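Local coordinates for protein alanine dehydrogenase/pyridine nucleotide transhydrogenase (Mycobacterium smegmatis str. MC2 155, PDB 3P2Y) that probably catalyses transhydrogenation between NADH and NADP coupled to proton pumping across the membrane, as subunit alpha 1 of nicotinamide nucleotide transhydrogenase, at residues Pro84-Lys90 against Lys103-Ile109; Leu350-Leu354 against Asp366-Ser372. One frame throughout, in Å; residues are numbered along the deposited sequence.

Interaction 1 (Pro84-Lys90 against Lys103-Ile109); sequences PADVVVK and KPGSVLI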
loop_
_atom_site.group_PDB
_atom_site.type_symbol
_atom_site.label_atom_id
_atom_site.label_comp_id
_atom_site.label_asym_id
_atom_site.label_seq_id
_atom_site.Cartn_x
_atom_site.Cartn_y
_atom_site.Cartn_z
ATOM N N PRO A 84 37.220 4.101 9.703
ATOM C CA PRO A 84 38.300 4.970 10.204
ATOM C C PRO A 84 38.344 6.385 9.609
ATOM O O PRO A 84 39.354 7.112 9.773
ATOM C CB PRO A 84 39.568 4.180 9.883
ATOM C CG PRO A 84 39.235 3.317 8.710
ATOM C CD PRO A 84 37.716 3.064 8.773
ATOM N N ALA A 85 37.258 6.792 8.952
ATOM C CA ALA A 85 37.184 8.116 8.310
ATOM C C ALA A 85 37.265 9.246 9.332
ATOM O O ALA A 85 36.990 9.057 10.533
ATOM C CB ALA A 85 35.853 8.243 7.492
ATOM N N ASP A 86 37.586 10.442 8.842
ATOM C CA ASP A 86 37.560 11.643 9.680
ATOM C C ASP A 86 36.154 11.999 10.141
ATOM O O ASP A 86 35.965 12.535 11.239
ATOM C CB ASP A 86 38.114 12.818 8.890
ATOM C CG ASP A 86 39.523 12.579 8.431
ATOM O OD1 ASP A 86 40.370 12.306 9.299
ATOM O OD2 ASP A 86 39.765 12.637 7.211
ATOM N N VAL A 87 35.169 11.741 9.283
ATOM C CA VAL A 87 33.772 11.959 9.653
ATOM C C VAL A 87 33.016 10.736 9.191
ATOM O O VAL A 87 33.069 10.403 8.006
ATOM C CB VAL A 87 33.143 13.178 8.928
ATOM C CG1 VAL A 87 31.672 13.371 9.356
ATOM C CG2 VAL A 87 33.949 14.492 9.186
ATOM N N VAL A 88 32.351 10.050 10.113
ATOM C CA VAL A 88 31.518 8.889 9.731
ATOM C C VAL A 88 30.082 9.354 9.845
ATOM O O VAL A 88 29.685 9.919 10.877
ATOM C CB VAL A 88 31.764 7.690 10.672
ATOM C CG1 VAL A 88 30.769 6.527 10.396
ATOM C CG2 VAL A 88 33.237 7.211 10.536
ATOM N N VAL A 89 29.300 9.147 8.777
ATOM C CA VAL A 89 27.894 9.538 8.783
ATOM C C VAL A 89 27.067 8.280 8.624
ATOM O O VAL A 89 27.342 7.479 7.742
ATOM C CB VAL A 89 27.533 10.578 7.671
ATOM C CG1 VAL A 89 28.313 11.892 7.898
ATOM C CG2 VAL A 89 27.785 10.044 6.253
ATOM N N LYS A 90 26.111 8.072 9.514
ATOM C CA LYS A 90 25.315 6.829 9.422
ATOM C C LYS A 90 23.895 7.139 9.832
ATOM O O LYS A 90 23.609 8.265 10.215
ATOM C CB LYS A 90 25.943 5.714 10.294
ATOM C CG LYS A 90 25.671 5.816 11.815
ATOM C CD LYS A 90 26.456 4.695 12.606
ATOM C CE LYS A 90 26.159 3.258 12.075
ATOM N NZ LYS A 90 24.666 2.939 11.868
ATOM N N LYS A 103 38.027 6.018 14.775
ATOM C CA LYS A 103 39.377 6.407 15.199
ATOM C C LYS A 103 39.315 7.576 16.174
ATOM O O LYS A 103 38.432 8.434 16.080
ATOM C CB LYS A 103 40.319 6.692 14.013
ATOM C CG LYS A 103 40.157 8.054 13.425
ATOM C CD LYS A 103 41.116 8.362 12.278
ATOM C CE LYS A 103 40.557 9.578 11.549
ATOM N NZ LYS A 103 41.079 9.712 10.173
ATOM N N PRO A 104 40.255 7.618 17.127
ATOM C CA PRO A 104 40.248 8.778 17.989
ATOM C C PRO A 104 40.409 10.074 17.187
ATOM O O PRO A 104 41.156 10.120 16.204
ATOM C CB PRO A 104 41.437 8.551 18.929
ATOM C CG PRO A 104 42.112 7.337 18.471
ATOM C CD PRO A 104 41.274 6.615 17.491
ATOM N N GLY A 105 39.694 11.111 17.601
ATOM C CA GLY A 105 39.755 12.390 16.909
ATOM C C GLY A 105 38.776 12.557 15.761
ATOM O O GLY A 105 38.709 13.636 15.154
ATOM N N SER A 106 38.011 11.500 15.469
ATOM C CA SER A 106 36.995 11.558 14.413
ATOM C C SER A 106 35.701 12.219 14.882
ATOM O O SER A 106 35.534 12.507 16.057
ATOM C CB SER A 106 36.680 10.151 13.897
ATOM O OG SER A 106 36.152 9.318 14.936
ATOM N N VAL A 107 34.791 12.435 13.927
ATOM C CA VAL A 107 33.441 12.931 14.190
ATOM C C VAL A 107 32.471 11.850 13.721
ATOM O O VAL A 107 32.716 11.197 12.711
ATOM C CB VAL A 107 33.202 14.262 13.429
ATOM C CG1 VAL A 107 31.692 14.650 13.334
ATOM C CG2 VAL A 107 33.984 15.425 14.090
ATOM N N LEU A 108 31.385 11.664 14.471
ATOM C CA LEU A 108 30.308 10.763 14.064
ATOM C C LEU A 108 29.028 11.575 14.028
ATOM O O LEU A 108 28.762 12.362 14.954
ATOM C CB LEU A 108 30.146 9.629 15.085
ATOM C CG LEU A 108 28.949 8.684 14.861
ATOM C CD1 LEU A 108 29.114 7.806 13.605
ATOM C CD2 LEU A 108 28.751 7.789 16.123
ATOM N N ILE A 109 28.248 11.397 12.964
ATOM C CA ILE A 109 26.950 12.079 12.830
ATOM C C ILE A 109 25.943 10.999 12.540
ATOM O O ILE A 109 26.170 10.189 11.640
ATOM C CB ILE A 109 26.929 13.074 11.645
ATOM C CG1 ILE A 109 27.907 14.241 11.910
ATOM C CG2 ILE A 109 25.476 13.618 11.414
ATOM C CD1 ILE A 109 28.172 15.162 10.679
HETATM O O HOH W 1 36.547 7.184 12.588
HETATM O O HOH W 2 37.644 14.470 12.212
#

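Interaction 2 (Leu350-Leu354 against Asp366-Ser372); sequences LLDLL and DEIVAAS. With CA (calcium ion), chain D.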
loop_
_atom_site.group_PDB
_atom_site.type_symbol
_atom_site.label_atom_id
_atom_site.label_comp_id
_atom_site.label_asym_id
_atom_site.label_seq_id
_atom_site.Cartn_x
_atom_site.Cartn_y
_atom_site.Cartn_z
ATOM N N LEU A 350 24.284 19.763 8.260
ATOM C CA LEU A 350 25.001 19.884 9.534
ATOM C C LEU A 350 26.499 19.809 9.279
ATOM O O LEU A 350 27.277 20.586 9.841
ATOM C CB LEU A 350 24.609 18.775 10.514
ATOM C CG LEU A 350 25.442 18.716 11.812
ATOM C CD1 LEU A 350 25.220 20.012 12.615
ATOM C CD2 LEU A 350 25.099 17.486 12.660
ATOM N N LEU A 351 26.907 18.864 8.442
ATOM C CA LEU A 351 28.324 18.676 8.165
ATOM C C LEU A 351 28.941 19.978 7.625
ATOM O O LEU A 351 30.082 20.340 7.995
ATOM C CB LEU A 351 28.508 17.530 7.162
ATOM C CG LEU A 351 29.939 17.306 6.640
ATOM C CD1 LEU A 351 30.897 16.973 7.806
ATOM C CD2 LEU A 351 29.944 16.196 5.550
ATOM N N ASP A 352 28.192 20.698 6.789
ATOM C CA ASP A 352 28.687 21.952 6.205
ATOM C C ASP A 352 29.009 22.985 7.285
ATOM O O ASP A 352 29.895 23.836 7.076
ATOM C CB ASP A 352 27.698 22.562 5.188
ATOM C CG ASP A 352 27.653 21.800 3.854
ATOM O OD1 ASP A 352 28.535 20.955 3.571
ATOM O OD2 ASP A 352 26.710 22.052 3.082
ATOM N N LEU A 353 28.300 22.935 8.420
ATOM C CA LEU A 353 28.642 23.798 9.560
ATOM C C LEU A 353 29.986 23.435 10.128
ATOM O O LEU A 353 30.747 24.324 10.559
ATOM C CB LEU A 353 27.625 23.692 10.702
ATOM C CG LEU A 353 26.214 24.220 10.507
ATOM C CD1 LEU A 353 25.505 24.237 11.861
ATOM C CD2 LEU A 353 26.219 25.627 9.893
ATOM N N LEU A 354 30.271 22.134 10.159
ATOM C CA LEU A 354 31.467 21.614 10.809
ATOM C C LEU A 354 32.709 21.735 9.951
ATOM O O LEU A 354 33.825 21.665 10.476
ATOM C CB LEU A 354 31.281 20.158 11.191
ATOM C CG LEU A 354 29.992 19.807 11.932
ATOM C CD1 LEU A 354 29.985 18.328 12.150
ATOM C CD2 LEU A 354 29.845 20.551 13.275
ATOM N N ASP A 366 28.443 28.024 18.051
ATOM C CA ASP A 366 27.259 27.886 17.215
ATOM C C ASP A 366 26.284 26.963 17.955
ATOM O O ASP A 366 26.608 25.805 18.231
ATOM C CB ASP A 366 27.662 27.316 15.860
ATOM C CG ASP A 366 26.467 27.143 14.907
ATOM O OD1 ASP A 366 25.365 26.776 15.382
ATOM O OD2 ASP A 366 26.665 27.356 13.685
ATOM N N GLU A 367 25.100 27.508 18.247
ATOM C CA GLU A 367 24.043 26.850 19.010
ATOM C C GLU A 367 23.665 25.447 18.488
ATOM O O GLU A 367 23.319 24.549 19.247
ATOM C CB GLU A 367 22.815 27.766 19.004
ATOM C CG GLU A 367 22.401 28.265 17.594
ATOM C CD GLU A 367 22.961 29.635 17.183
ATOM O OE1 GLU A 367 22.334 30.238 16.281
ATOM O OE2 GLU A 367 24.002 30.100 17.727
ATOM N N ILE A 368 23.716 25.276 17.175
ATOM C CA ILE A 368 23.328 24.003 16.549
ATOM C C ILE A 368 24.373 22.941 16.873
ATOM O O ILE A 368 24.037 21.799 17.213
ATOM C CB ILE A 368 23.165 24.140 14.994
ATOM C CG1 ILE A 368 21.977 25.051 14.657
ATOM C CG2 ILE A 368 23.017 22.746 14.334
ATOM C CD1 ILE A 368 21.830 25.403 13.180
ATOM N N VAL A 369 25.636 23.340 16.744
ATOM C CA VAL A 369 26.774 22.484 17.012
ATOM C C VAL A 369 26.822 22.100 18.501
ATOM O O VAL A 369 26.963 20.926 18.851
ATOM C CB VAL A 369 28.094 23.196 16.548
ATOM C CG1 VAL A 369 29.345 22.363 16.934
ATOM C CG2 VAL A 369 28.040 23.498 15.022
ATOM N N ALA A 370 26.689 23.095 19.382
ATOM C CA ALA A 370 26.704 22.839 20.816
ATOM C C ALA A 370 25.518 21.968 21.283
ATOM O O ALA A 370 25.714 21.046 22.088
ATOM C CB ALA A 370 26.741 24.165 21.590
ATOM N N ALA A 371 24.320 22.254 20.774
ATOM C CA ALA A 371 23.108 21.529 21.199
ATOM C C ALA A 371 23.088 20.080 20.716
ATOM O O ALA A 371 22.596 19.194 21.424
ATOM C CB ALA A 371 21.838 22.249 20.738
ATOM N N SER A 372 23.603 19.837 19.509
ATOM C CA SER A 372 23.553 18.472 18.953
ATOM C C SER A 372 24.721 17.566 19.377
ATOM O O SER A 372 24.633 16.349 19.220
ATOM C CB SER A 372 23.421 18.486 17.427
ATOM O OG SER A 372 24.561 19.065 16.804
HETATM CA CA CA D . 31.385 25.468 6.364
HETATM O O HOH W 3 31.110 26.497 8.501
HETATM O O HOH W 4 31.653 24.138 4.538
#

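Interaction 1 (Pro84-Lys90 against Lys103-Ile109)
Lys103 reaches across to Pro84 and Asp86 at the point where two neighbouring parallel strands begin. Its CB is directed toward the 84-90 segment, and CG sits between the backbone N and the carbonyl carbon (chi1 81°), from where the extended chain runs past the carbonyl of Pro84. CG approaches Pro84 O, CD comes to 3.3 Å from that same Pro84 O, and CE touches both Pro84 O and Asp86 OD1. At the tip, Lys103 NZ makes a salt bridge with Asp86 OD1 at 2.8 Å, arriving from above the carboxylate plane. A weak hydrogen bond joins Lys103 NZ to Pro84 O at 3.1 Å.

Beyond this end the strands of a beta-alpha-beta unit pair in register. Val107 N gives to Asp86 O at 2.9 Å, Val107 O takes Val88 N, and Ile109 repeats the pattern with Val88 O and Lys90 N. Val87, Val107, Val89 and Ile109 share one face, where Val87 CG1 lies 4.1 Å from Ile109 CD1; on the other, Leu108 CD1 rests 3.8 Å from Val88 CG1.

Asp86 contributes to a calcium site seen for this protein, though this chain does not bind that ion in the model. Its two carboxylate oxygens are held separately, OD1 by the lysine and OD2 by Leu24 N of strand 24-27, an arrangement that would probably stabilise its negative charge.

Interaction 2 (Leu350-Leu354 against Asp366-Ser372)
Leu353 meets Ile368 where two helices pack at a steep angle beside the parallel beta sheet that includes strand 130-133: the end of helix 336-354 against the short helix 367-372, their local axes 10.6 Å apart at a crossing angle of -108°. The side chains of Leu353 and Ile368 cross at about a right angle, Leu353 CD1 coming to 3.8 Å from Ile368 CG2. With CG anti to its carbonyl carbon (chi1 -68°), Leu353 carries this methyl out to the second helix, where it also approaches Val369 CG2.

Leu350 and Leu354, by contrast, slide past their partners in opposite directions: Leu350 CD1 lies 3.9 Å from Ile368 CG2, and Leu354 CD2 is the same 3.9 Å from Val369 CG2. Phe132 of strand 130-133 touches Leu350, Leu354 and Val369, so this apolar seam lies against the sheet.

Asp366 forms the polar border. It is the N-cap of the second helix, OD1 accepting from Ile368 N at 2.9 Å nearly along its C-O axis, while OD2 is in a salt bridge with Arg142. The Leu353 side chain lies across that carboxylate, with CD1 near OD2.

Elsewhere on the first helix, Asp352 O binds a calcium ion at 2.3 Å, joined by Leu355 O and two waters, one of which also donates to Leu353 O. At the far end of the second helix, Ser372 OG and Ser372 N grip Ile368 O from opposite faces of its plane, OG at 2.8 Å.

How the interactions relate
Interaction 1 supplies the strand face onto which the first helix of interaction 2 is laid; their centres are about 15 Å apart. Ile109 touches two leucines of that helix: its CD1 lies 3.9 Å from Leu354 CD1, and its CG2 lies 4.1 Å from Leu350 CD2. Alongside, Val87 CG1 packs 4.0 Å from Leu351 CD1. Helix 367-372 packs beside residues 350-354 and also touches strand 130-133. Leu355, which binds calcium with Asp352 through backbone oxygens, has its side chain about 5 Å from that of Val87. The Leu354 side chain is about 10 Å from that of Asp86, a residue of a different calcium site whose ion this chain does not bind in the model.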